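Local structure of C2 toxin component I (Clostridium botulinum, 2J3X) at residues K27-K32 against V39-L44; E127-V132 against E196-T201; E250-L253 against A259-S262. The protein transfers ADP-ribose, most probably from NAD+ to host actin, as the enzymatic component of the binary C2 toxin. The protein carries 2 engineered substitutions. All coordinates share one frame; numbering follows the deposited sequence. Where two conformers were deposited one is given.

The three contacts follow one another along the chain without overlapping, and none touches another. Contacts 1 and 2 fall in the first of two ADP-ribosyltransferase-related regions, with centres about 38 Å apart; contact 3 belongs to the second, about 55 Å from contact 1 and 47 Å from contact 2, centre to centre. Contact 1 pairs helices 15-30 and 35-42, contact 2 lays helix 126-136 against strand 191-203 of the eight-stranded mixed sheet, and contact 3 joins helices 243-254 and 257-265. Contacts 1 and 3 each join helices that follow one another closely in sequence, while contact 2 bridges parts 64 residues apart. None of the three joins the two regions, since each lies wholly within one.

Contact 1. Residues K27-K32 against V39-L44; sequences KRWFTK and VAVNQL
Val41 meets both aromatic rings of the segment 27-32, and apolar contact makes up most of this interface. Its CG1 lies 3.5 Å from Trp29 CZ3 and also 3.7 Å from Phe30 CZ, so one methyl is shared by the two rings. Across the contact, the second methyl meets only the indole, with Val41 CG2 3.7 Å from Trp29 CH2. Trp29 and Val41 reach out from opposite directions; the indole extends because its CG stands anti to the backbone N (chi1 -173°), which carries the six-membered ring across to the valine.

Amide against ring is the second kind of contact. Asn42 brings its side-chain amide to the edge of Phe30, near the ring plane, with ND2 3.5 Å from CE2, and the two planes are turned 50° apart. No hydrogen bond crosses between the segments.

Polar bonds run instead to residues outside the two segments. The indole N-H, NE1, donates to the backbone O of Ala88 on helix 77-90, which should help to fix the rotation of the ring. Val41 also rests on Ala88, so helix 77-90 backs both partners. Two consecutive helices, 15-30 and 35-42, joined by a short connection and packed through Trp29, Phe30 and Val41, form a helical hairpin in the N-terminal part of the toxin component.

Contact 2. Residues E127-V132 against E196-T201; sequences ETLDKV and ESAIIT. With SO4 (sulfate ion), chain Q.
Leu129 points from its helix toward strand 196-201 and sends CD1 to the backbone around Ala198 and Ile199, and CD2 with CB to Ile200. With CG anti to the backbone N (chi1 175°), the side chain stretches away from the helix, and CD1 settles over the strand backbone, 3.8 Å from Ala198 O and 4.0 Å from Ala198 CB. The other branch, CD2, faces Ile200, whose CD1 lies 3.9 Å away. Ile200 runs across the leucine at a slant, and its CD1 also reaches Leu129 CB at 3.8 Å. The isoleucine gets there through its long branch, CG1 being anti to its own carbonyl carbon (chi1 -68°), although its CB does not aim straight at the helix.

This is alpha-on-beta packing: helix 126-136 lies on strand 191-203 of the mixed sheet, the short segments running nearly antiparallel, at 162°, with their axes 8.7 Å apart at closest approach. Strand 206-216 continues the surface beneath the helix, where Ile209 touches both Val132 and Ala198. Glu196 and Ser197 are together paired with the single residue Glu212 on that strand, a classic beta bulge.

The interface has no hydrogen bond between the two segments, but Arg133, on the same helix, donates to Ala198 O. Lys131 leaves on another side of the helix: NZ donates over 2.8 Å to O2 of a sulfate, probably from the crystallisation liquor, while Phe113 offers this lysine a cation-pi contact.

Contact 3. Residues E250-L253 against A259-S262; sequences EGYL and AINS
Tyr252 reaches across to segment 259-262, meeting Ile260 along its ring and Asn261 at its hydroxyl. At CB the chain has not yet come near the other helix. The bond to CG, however, is anti to the backbone N (chi1 -178°), and this swings the ring across. CD1 is the first atom to arrive, 4.0 Å from Ile260 CD1 and 3.9 Å from Ile260 CG2. One atom further out, CE1 lies 3.8 Å from that same CG2, so both isoleucine methyls lie against this part of the ring, CG2 obliquely; the side chains meet at a slant. CZ brings the ring to the amide of Asn261, with OD1 3.5 Å away.

At the tip, Tyr252 OH donates a hydrogen bond of 2.7 Å to Asn261 OD1. The oxygen sits at the ring edge, in the ring plane, whereas the amide plane is turned 72° from the ring. The hydroxyl approaches on a lone pair in the carbonyl plane, at a C=O...O angle of 126°.

Helices 243-254 and 257-265 are neighbours in sequence, and helix 273-286 closes over the apolar part, its Ile282 touching both Tyr252 and Ile260. Phe346 stacks edge-to-face with the tyrosine, and Ser345 OG gives Asn261 OD1 another hydrogen bond. One carbonyl oxygen thus accepts hydrogen bonds from two hydroxyls, which should hold the amide in a set rotation, while the tyrosine combines an apolar ring with a polar tip whose hydroxyl is satisfied within the buried contact.

Contact 1. Residues K27-K32 against V39-L44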
loop_
_atom_site.group_PDB
_atom_site.type_symbol
_atom_site.label_atom_id
_atom_site.label_comp_id
_atom_site.label_asym_id
_atom_site.label_seq_id
_atom_site.Cartn_x
_atom_site.Cartn_y
_atom_site.Cartn_z
ATOM N N LYS A 27 1.884 5.130 -30.866
ATOM C CA LYS A 27 1.956 6.239 -31.826
ATOM C C LYS A 27 0.857 7.246 -31.482
ATOM O O LYS A 27 1.104 8.449 -31.423
ATOM C CB LYS A 27 1.802 5.697 -33.266
ATOM C CG LYS A 27 1.331 6.695 -34.332
ATOM C CD LYS A 27 0.950 5.900 -35.632
ATOM C CE LYS A 27 0.140 6.722 -36.619
ATOM N NZ LYS A 27 -1.299 6.254 -36.763
ATOM N N ARG A 28 -0.373 6.759 -31.272
ATOM C CA ARG A 28 -1.498 7.632 -30.915
ATOM C C ARG A 28 -1.210 8.387 -29.602
ATOM O O ARG A 28 -1.473 9.602 -29.508
ATOM C CB ARG A 28 -2.815 6.863 -30.797
ATOM C CG ARG A 28 -3.278 6.277 -32.159
ATOM C CD ARG A 28 -4.505 5.385 -32.014
ATOM N NE ARG A 28 -4.990 4.912 -33.312
ATOM C CZ ARG A 28 -5.991 4.029 -33.481
ATOM N NH1 ARG A 28 -6.634 3.477 -32.430
ATOM N NH2 ARG A 28 -6.360 3.676 -34.704
ATOM N N TRP A 29 -0.698 7.650 -28.600
ATOM C CA TRP A 29 -0.407 8.254 -27.313
ATOM C C TRP A 29 0.613 9.362 -27.487
ATOM O O TRP A 29 0.422 10.472 -26.940
ATOM C CB TRP A 29 0.152 7.175 -26.389
ATOM C CG TRP A 29 0.371 7.589 -24.945
ATOM C CD1 TRP A 29 -0.227 8.607 -24.252
ATOM C CD2 TRP A 29 1.225 6.897 -24.023
ATOM N NE1 TRP A 29 0.254 8.607 -22.914
ATOM C CE2 TRP A 29 1.149 7.574 -22.777
ATOM C CE3 TRP A 29 2.118 5.822 -24.163
ATOM C CZ2 TRP A 29 1.867 7.131 -21.640
ATOM C CZ3 TRP A 29 2.881 5.400 -23.040
ATOM C CH2 TRP A 29 2.723 6.065 -21.794
ATOM N N PHE A 30 1.690 9.065 -28.212
ATOM C CA PHE A 30 2.800 10.033 -28.333
ATOM C C PHE A 30 2.359 11.317 -29.053
ATOM O O PHE A 30 2.960 12.375 -28.824
ATOM C CB PHE A 30 4.019 9.408 -28.999
ATOM C CG PHE A 30 4.906 8.635 -28.042
ATOM C CD1 PHE A 30 4.347 7.874 -27.018
ATOM C CD2 PHE A 30 6.291 8.694 -28.149
ATOM C CE1 PHE A 30 5.150 7.134 -26.124
ATOM C CE2 PHE A 30 7.104 7.982 -27.236
ATOM C CZ PHE A 30 6.508 7.198 -26.233
ATOM N N THR A 31 1.292 11.260 -29.846
ATOM C CA THR A 31 0.797 12.525 -30.453
ATOM C C THR A 31 0.309 13.530 -29.413
ATOM O O THR A 31 0.142 14.711 -29.729
ATOM C CB THR A 31 -0.272 12.328 -31.512
ATOM O OG1 THR A 31 -1.508 11.897 -30.921
ATOM C CG2 THR A 31 0.205 11.272 -32.534
ATOM N N LYS A 32 0.086 13.068 -28.177
ATOM C CA LYS A 32 -0.473 13.932 -27.161
ATOM C C LYS A 32 0.618 14.385 -26.180
ATOM O O LYS A 32 0.311 15.122 -25.226
ATOM C CB LYS A 32 -1.564 13.203 -26.377
ATOM C CG LYS A 32 -2.767 12.727 -27.232
ATOM C CD LYS A 32 -3.649 11.828 -26.399
ATOM C CE LYS A 32 -4.362 10.749 -27.171
ATOM N NZ LYS A 32 -5.494 10.316 -26.313
ATOM N N VAL A 39 10.454 11.403 -23.557
ATOM C CA VAL A 39 11.757 10.922 -23.102
ATOM C C VAL A 39 11.530 10.061 -21.865
ATOM O O VAL A 39 12.047 8.942 -21.776
ATOM C CB VAL A 39 12.720 12.076 -22.804
ATOM C CG1 VAL A 39 14.003 11.565 -22.111
ATOM C CG2 VAL A 39 13.044 12.835 -24.086
ATOM N N ALA A 40 10.675 10.538 -20.959
ATOM C CA ALA A 40 10.423 9.794 -19.704
ATOM C C ALA A 40 9.775 8.450 -19.969
ATOM O O ALA A 40 10.174 7.434 -19.397
ATOM C CB ALA A 40 9.546 10.642 -18.771
ATOM N N VAL A 41 8.767 8.425 -20.845
ATOM C CA VAL A 41 8.065 7.193 -21.169
ATOM C C VAL A 41 8.955 6.214 -21.981
ATOM O O VAL A 41 8.958 4.996 -21.733
ATOM C CB VAL A 41 6.749 7.495 -21.925
ATOM C CG1 VAL A 41 6.229 6.231 -22.686
ATOM C CG2 VAL A 41 5.734 8.061 -20.972
ATOM N N ASN A 42 9.704 6.749 -22.938
ATOM C CA ASN A 42 10.591 5.931 -23.781
ATOM C C ASN A 42 11.633 5.177 -22.997
ATOM O O ASN A 42 12.044 4.092 -23.396
ATOM C CB ASN A 42 11.371 6.829 -24.720
ATOM C CG ASN A 42 10.698 7.004 -26.040
ATOM O OD1 ASN A 42 10.964 7.991 -26.743
ATOM N ND2 ASN A 42 9.876 6.038 -26.423
ATOM N N GLN A 43 12.103 5.775 -21.908
ATOM C CA GLN A 43 13.109 5.135 -21.103
ATOM C C GLN A 43 12.554 3.854 -20.460
ATOM O O GLN A 43 13.328 2.978 -20.100
ATOM C CB GLN A 43 13.671 6.101 -20.068
ATOM C CG GLN A 43 14.577 7.192 -20.670
ATOM C CD GLN A 43 15.197 8.048 -19.604
ATOM O OE1 GLN A 43 16.240 7.706 -19.041
ATOM N NE2 GLN A 43 14.551 9.146 -19.286
ATOM N N LEU A 44 11.224 3.748 -20.335
ATOM C CA LEU A 44 10.609 2.558 -19.758
ATOM C C LEU A 44 10.816 1.335 -20.642
ATOM O O LEU A 44 10.501 0.229 -20.213
ATOM C CB LEU A 44 9.100 2.744 -19.489
ATOM C CG LEU A 44 8.706 3.835 -18.476
ATOM C CD1 LEU A 44 7.163 4.016 -18.447
ATOM C CD2 LEU A 44 9.199 3.475 -17.055
#

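Contact 2. Residues E127-V132 against E196-T201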
loop_
_atom_site.group_PDB
_atom_site.type_symbol
_atom_site.label_atom_id
_atom_site.label_comp_id
_atom_site.label_asym_id
_atom_site.label_seq_id
_atom_site.Cartn_x
_atom_site.Cartn_y
_atom_site.Cartn_z
ATOM N N GLU A 127 -4.321 -28.967 -1.712
ATOM C CA GLU A 127 -4.105 -28.405 -0.393
ATOM C C GLU A 127 -3.518 -26.981 -0.402
ATOM O O GLU A 127 -3.956 -26.086 0.392
ATOM C CB GLU A 127 -3.197 -29.344 0.417
ATOM C CG GLU A 127 -2.991 -28.840 1.835
ATOM C CD GLU A 127 -2.290 -29.868 2.755
ATOM O OE1 GLU A 127 -1.693 -30.785 2.221
ATOM O OE2 GLU A 127 -2.335 -29.739 4.010
ATOM N N THR A 128 -2.520 -26.782 -1.256
ATOM C CA THR A 128 -1.841 -25.498 -1.378
ATOM C C THR A 128 -2.777 -24.495 -2.062
ATOM O O THR A 128 -2.855 -23.326 -1.660
ATOM C CB THR A 128 -0.574 -25.670 -2.240
ATOM O OG1 THR A 128 0.224 -26.724 -1.681
ATOM C CG2 THR A 128 0.264 -24.379 -2.317
ATOM N N LEU A 129 -3.487 -24.947 -3.084
ATOM C CA LEU A 129 -4.487 -24.070 -3.692
ATOM C C LEU A 129 -5.471 -23.579 -2.630
ATOM O O LEU A 129 -5.806 -22.394 -2.580
ATOM C CB LEU A 129 -5.275 -24.847 -4.739
ATOM C CG LEU A 129 -6.444 -24.053 -5.349
ATOM C CD1 LEU A 129 -6.027 -22.775 -6.094
ATOM C CD2 LEU A 129 -7.205 -24.987 -6.311
ATOM N N ASP A 130 -5.992 -24.497 -1.808
ATOM C CA ASP A 130 -6.912 -24.120 -0.761
ATOM C C ASP A 130 -6.322 -23.133 0.265
ATOM O O ASP A 130 -7.002 -22.193 0.731
ATOM C CB ASP A 130 -7.420 -25.387 -0.050
ATOM C CG ASP A 130 -8.329 -26.237 -0.948
ATOM O OD1 ASP A 130 -8.740 -25.784 -2.040
ATOM O OD2 ASP A 130 -8.656 -27.371 -0.526
ATOM N N LYS A 131 -5.062 -23.354 0.632
ATOM C CA LYS A 131 -4.359 -22.450 1.544
ATOM C C LYS A 131 -4.257 -21.044 0.945
ATOM O O LYS A 131 -4.522 -20.041 1.641
ATOM C CB LYS A 131 -2.977 -23.041 1.815
ATOM C CG LYS A 131 -2.080 -22.180 2.644
ATOM C CD LYS A 131 -0.783 -22.948 2.917
ATOM C CE LYS A 131 0.169 -22.081 3.709
ATOM N NZ LYS A 131 -0.285 -21.832 5.059
ATOM N N VAL A 132 -3.903 -20.961 -0.344
ATOM C CA VAL A 132 -3.844 -19.662 -1.059
ATOM C C VAL A 132 -5.232 -19.017 -1.076
ATOM O O VAL A 132 -5.344 -17.836 -0.733
ATOM C CB VAL A 132 -3.311 -19.845 -2.509
ATOM C CG1 VAL A 132 -3.535 -18.552 -3.337
ATOM C CG2 VAL A 132 -1.803 -20.202 -2.513
ATOM N N GLU A 196 -10.588 -12.667 -6.355
ATOM C CA GLU A 196 -11.970 -13.128 -6.206
ATOM C C GLU A 196 -12.111 -14.638 -6.337
ATOM O O GLU A 196 -13.037 -15.203 -5.722
ATOM C CB GLU A 196 -12.867 -12.415 -7.223
ATOM C CG GLU A 196 -12.801 -10.851 -7.120
ATOM C CD GLU A 196 -13.518 -10.243 -5.928
ATOM O OE1 GLU A 196 -14.058 -10.997 -5.067
ATOM O OE2 GLU A 196 -13.542 -8.976 -5.839
ATOM N N SER A 197 -11.194 -15.270 -7.073
ATOM C CA SER A 197 -11.187 -16.740 -7.228
ATOM C C SER A 197 -9.793 -17.190 -7.610
ATOM O O SER A 197 -8.995 -16.399 -8.065
ATOM C CB SER A 197 -12.170 -17.213 -8.309
ATOM O OG SER A 197 -11.843 -16.655 -9.555
ATOM N N ALA A 198 -9.520 -18.470 -7.395
ATOM C CA ALA A 198 -8.228 -19.031 -7.748
ATOM C C ALA A 198 -8.424 -20.476 -8.153
ATOM O O ALA A 198 -9.165 -21.215 -7.480
ATOM C CB ALA A 198 -7.294 -18.968 -6.546
ATOM N N ILE A 199 -7.761 -20.861 -9.221
ATOM C CA ILE A 199 -7.780 -22.277 -9.691
ATOM C C ILE A 199 -6.371 -22.674 -10.047
ATOM O O ILE A 199 -5.522 -21.806 -10.262
ATOM C CB ILE A 199 -8.716 -22.499 -10.903
ATOM C CG1 ILE A 199 -8.215 -21.706 -12.122
ATOM C CG2 ILE A 199 -10.159 -22.207 -10.504
ATOM C CD1 ILE A 199 -8.954 -22.101 -13.488
ATOM N N ILE A 200 -6.131 -23.978 -10.130
ATOM C CA ILE A 200 -4.895 -24.460 -10.722
ATOM C C ILE A 200 -5.124 -24.590 -12.217
ATOM O O ILE A 200 -6.187 -25.077 -12.655
ATOM C CB ILE A 200 -4.412 -25.813 -10.121
ATOM C CG1 ILE A 200 -3.980 -25.594 -8.663
ATOM C CG2 ILE A 200 -3.210 -26.357 -10.916
ATOM C CD1 ILE A 200 -4.090 -26.886 -7.777
ATOM N N THR A 201 -4.174 -24.087 -12.979
ATOM C CA THR A 201 -4.181 -24.191 -14.442
ATOM C C THR A 201 -2.818 -24.629 -15.000
ATOM O O THR A 201 -1.777 -24.396 -14.392
ATOM C CB THR A 201 -4.623 -22.875 -15.137
ATOM O OG1 THR A 201 -4.982 -23.188 -16.498
ATOM C CG2 THR A 201 -3.476 -21.835 -15.156
HETATM S S SO4 Q . 3.004 -20.419 6.447
HETATM O O1 SO4 Q . 3.957 -19.380 6.090
HETATM O O2 SO4 Q . 1.711 -20.020 5.898
HETATM O O3 SO4 Q . 3.525 -21.634 5.778
HETATM O O4 SO4 Q . 2.824 -20.572 7.871
#

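Contact 3. Residues E250-L253 against A259-S262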
loop_
_atom_site.group_PDB
_atom_site.type_symbol
_atom_site.label_atom_id
_atom_site.label_comp_id
_atom_site.label_asym_id
_atom_site.label_seq_id
_atom_site.Cartn_x
_atom_site.Cartn_y
_atom_site.Cartn_z
ATOM N N GLU A 250 -9.829 15.999 25.519
ATOM C CA GLU A 250 -8.876 17.102 25.660
ATOM C C GLU A 250 -7.729 16.722 26.587
ATOM O O GLU A 250 -6.571 16.972 26.278
ATOM C CB GLU A 250 -9.563 18.324 26.267
ATOM C CG GLU A 250 -10.573 19.003 25.328
ATOM C CD GLU A 250 -9.919 19.754 24.184
ATOM O OE1 GLU A 250 -8.666 19.858 24.130
ATOM O OE2 GLU A 250 -10.675 20.281 23.346
ATOM N N GLY A 251 -8.097 16.116 27.712
ATOM C CA GLY A 251 -7.099 15.756 28.738
ATOM C C GLY A 251 -6.120 14.765 28.149
ATOM O O GLY A 251 -4.910 14.880 28.340
ATOM N N TYR A 252 -6.655 13.782 27.406
ATOM C CA TYR A 252 -5.800 12.782 26.793
ATOM C C TYR A 252 -4.902 13.384 25.732
ATOM O O TYR A 252 -3.725 13.003 25.586
ATOM C CB TYR A 252 -6.649 11.644 26.231
ATOM C CG TYR A 252 -5.764 10.573 25.645
ATOM C CD1 TYR A 252 -5.094 9.647 26.486
ATOM C CD2 TYR A 252 -5.505 10.540 24.274
ATOM C CE1 TYR A 252 -4.228 8.681 25.936
ATOM C CE2 TYR A 252 -4.649 9.580 23.717
ATOM C CZ TYR A 252 -4.023 8.649 24.572
ATOM O OH TYR A 252 -3.199 7.706 24.065
ATOM N N LEU A 253 -5.425 14.346 24.974
ATOM C CA LEU A 253 -4.644 14.932 23.904
ATOM C C LEU A 253 -3.560 15.856 24.439
ATOM O O LEU A 253 -2.557 16.043 23.775
ATOM C CB LEU A 253 -5.530 15.736 22.949
ATOM C CG LEU A 253 -6.468 14.885 22.065
ATOM C CD1 LEU A 253 -7.489 15.808 21.339
ATOM C CD2 LEU A 253 -5.668 13.947 21.114
ATOM N N ALA A 259 0.074 9.177 31.611
ATOM C CA ALA A 259 -0.487 8.435 32.712
ATOM C C ALA A 259 -1.451 7.360 32.223
ATOM O O ALA A 259 -1.447 6.229 32.701
ATOM C CB ALA A 259 -1.205 9.379 33.654
ATOM N N ILE A 260 -2.276 7.734 31.235
ATOM C CA ILE A 260 -3.328 6.844 30.775
ATOM C C ILE A 260 -2.715 5.681 29.963
ATOM O O ILE A 260 -3.116 4.535 30.124
ATOM C CB ILE A 260 -4.384 7.650 29.960
ATOM C CG1 ILE A 260 -5.387 8.308 30.937
ATOM C CG2 ILE A 260 -5.143 6.723 29.017
ATOM C CD1 ILE A 260 -6.398 9.260 30.263
ATOM N N ASN A 261 -1.766 6.006 29.096
ATOM C CA ASN A 261 -1.036 5.021 28.271
ATOM C C ASN A 261 -0.322 4.018 29.208
ATOM O O ASN A 261 -0.448 2.806 29.027
ATOM C CB ASN A 261 0.024 5.717 27.382
ATOM C CG ASN A 261 -0.583 6.446 26.182
ATOM O OD1 ASN A 261 -1.761 6.248 25.850
ATOM N ND2 ASN A 261 0.234 7.295 25.525
ATOM N N SER A 262 0.386 4.540 30.219
ATOM C CA SER A 262 1.139 3.642 31.158
ATOM C C SER A 262 0.212 2.698 31.886
ATOM O O SER A 262 0.462 1.484 31.935
ATOM C CB SER A 262 2.003 4.421 32.138
ATOM O OG SER A 262 3.021 5.085 31.403
#